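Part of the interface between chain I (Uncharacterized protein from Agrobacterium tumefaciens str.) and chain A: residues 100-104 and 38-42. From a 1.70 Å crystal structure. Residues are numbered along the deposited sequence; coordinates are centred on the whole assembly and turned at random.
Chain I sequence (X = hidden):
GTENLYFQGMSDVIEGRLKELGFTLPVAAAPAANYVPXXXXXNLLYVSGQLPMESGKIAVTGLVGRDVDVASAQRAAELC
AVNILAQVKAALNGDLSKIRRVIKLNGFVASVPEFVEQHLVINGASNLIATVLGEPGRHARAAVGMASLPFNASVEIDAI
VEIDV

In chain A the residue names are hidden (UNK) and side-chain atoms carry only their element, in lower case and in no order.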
# COMPACT_ATOMS: atom_id res chain seq x y z
N ARG I 100 3.82 9.95 -17.11
CA ARG I 100 5.28 9.94 -17.19
C ARG I 100 5.86 8.58 -16.83
O ARG I 100 6.73 8.05 -17.52
CB ARG I 100 5.89 11.00 -16.28
CG ARG I 100 5.55 12.44 -16.68
CD ARG I 100 6.26 13.44 -15.74
NE ARG I 100 7.71 13.28 -15.76
CZ ARG I 100 8.53 13.79 -16.70
NH1 ARG I 100 8.07 14.49 -17.74
NH2 ARG I 100 9.84 13.57 -16.60
N ARG I 101 5.36 8.00 -15.75
CA ARG I 101 5.80 6.68 -15.28
C ARG I 101 4.69 6.08 -14.42
O ARG I 101 4.12 6.78 -13.58
CB ARG I 101 7.06 6.85 -14.45
CG ARG I 101 7.47 5.71 -13.55
CD ARG I 101 7.89 4.52 -14.32
NE ARG I 101 9.12 4.84 -15.02
CZ ARG I 101 9.73 4.05 -15.89
NH1 ARG I 101 9.24 2.85 -16.20
NH2 ARG I 101 10.85 4.49 -16.48
N VAL I 102 4.39 4.80 -14.63
CA VAL I 102 3.59 4.04 -13.66
C VAL I 102 4.58 3.64 -12.57
O VAL I 102 5.50 2.86 -12.78
CB VAL I 102 2.92 2.81 -14.27
CG1 VAL I 102 2.19 1.99 -13.15
CG2 VAL I 102 1.98 3.23 -15.44
N ILE I 103 4.39 4.23 -11.40
CA ILE I 103 5.35 4.12 -10.31
C ILE I 103 5.18 2.82 -9.55
O ILE I 103 6.17 2.08 -9.28
CB ILE I 103 5.24 5.31 -9.34
CG1 ILE I 103 5.76 6.59 -10.02
CG2 ILE I 103 6.07 5.04 -8.04
CD1 ILE I 103 7.24 6.51 -10.40
N LYS I 104 3.93 2.52 -9.24
CA LYS I 104 3.64 1.33 -8.41
C LYS I 104 2.22 0.81 -8.67
O LYS I 104 1.30 1.58 -8.84
CB LYS I 104 3.83 1.69 -6.93
CG LYS I 104 3.49 0.60 -5.90
CD LYS I 104 4.59 -0.45 -5.90
CE LYS I 104 4.33 -1.49 -4.79
NZ LYS I 104 4.31 -0.89 -3.40
N UNK A 38 12.30 -1.62 -8.60
CA UNK A 38 12.10 -0.30 -8.04
C UNK A 38 11.85 0.75 -9.10
O UNK A 38 12.25 0.59 -10.26
c UNK A 38 17.00 0.21 -9.40
c UNK A 38 16.67 -0.89 -8.63
c UNK A 38 14.96 1.27 -8.72
c UNK A 38 16.15 1.29 -9.44
c UNK A 38 13.31 0.13 -7.18
c UNK A 38 14.62 0.17 -7.94
c UNK A 38 15.47 -0.92 -7.92
N UNK A 39 11.21 1.82 -8.68
CA UNK A 39 11.05 3.02 -9.51
C UNK A 39 11.38 4.23 -8.66
O UNK A 39 11.31 4.18 -7.45
o UNK A 39 8.68 3.23 -8.95
c UNK A 39 9.28 2.06 -11.02
c UNK A 39 9.62 3.17 -10.05
N UNK A 40 11.76 5.32 -9.30
CA UNK A 40 12.02 6.59 -8.60
C UNK A 40 11.10 7.69 -9.16
O UNK A 40 10.91 7.80 -10.38
c UNK A 40 13.52 6.99 -8.73
c UNK A 40 13.73 8.41 -8.21
c UNK A 40 14.40 5.96 -8.00
c UNK A 40 15.94 6.19 -8.18
N UNK A 41 10.50 8.48 -8.27
CA UNK A 41 9.76 9.67 -8.65
C UNK A 41 10.16 10.81 -7.72
O UNK A 41 9.91 10.76 -6.52
c UNK A 41 8.25 9.43 -8.61
o UNK A 41 7.53 10.62 -8.92
N UNK A 42 10.80 11.85 -8.26
CA UNK A 42 11.36 12.89 -7.43
C UNK A 42 12.45 12.29 -6.57
O UNK A 42 13.36 11.60 -7.09

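Position 38 of chain A opens the strand with seven side-chain carbons: one methylene carrying a closed ring of six. The CA-to-CB bond points away from the chain I strand, and the side chain stays out of contact with the chain I stretch. No heteroatom is attached to the ring, so the residue is phenylalanine, F38(A).

At position 39 the side chain has three atoms, a carbon bearing one oxygen and one further carbon. The oxygen lies 2.8 Å from the backbone O of I103(I), and a carbonyl oxygen can only accept, so the side-chain oxygen must supply the proton. The second carbon of position 39 lies 4.2 Å from V102(I) O and 4.3 Å from CD of R101(I). A branched side chain of two carbons and a hydroxyl is threonine. In T39(A), with chi1 in the p well, OG1 donates this hydrogen bond to I103(I) O, and the same OG1 sits 3.3 Å from CG2 of I103(I).

Position 40 carries four carbons, forked at the first, with one arm two carbons long. Its CA-to-CB bond points away from chain I, in the alternation usual for a strand, and its side chain does not reach the chain I stretch. What it offers is backbone: the O of position 40 lies 3.9 Å from CD1 of I103(I). The beta-branched pattern is that of isoleucine, I40(A).

Position 41 has just two side-chain atoms, a carbon followed by an oxygen. The CA-to-CB bond again points toward chain I, and the CB of position 41 meets CD1 of I103(I) at 3.6 Å, a van der Waals contact. This is serine, S41(A), whose hydroxyl OG is hydrogen-bonded elsewhere in the structure.

Position 42 has no side-chain atoms and makes no contact with the chain I stretch; it is glycine. G42(A), beyond the end of the strand, has a phi of 64°, a positive value that by itself favours glycine.

The two strands cross at 116° between their N-to-C directions, with axes 7.1 Å apart at closest approach, and no backbone-to-backbone hydrogen bond joins these stretches. The contact instead centres on I103(I) and T39(A), whose CA atoms are 5.9 Å apart. The threonine hydroxyl satisfies the isoleucine carbonyl, while the I103(I) side chain, with chi1 and chi2 both m, reaches CD1 along the chain A strand to S41(A). One polar link is thus combined with apolar packing, and the two stretches together bury 204 Å².

Chain A 38-42: FTISG
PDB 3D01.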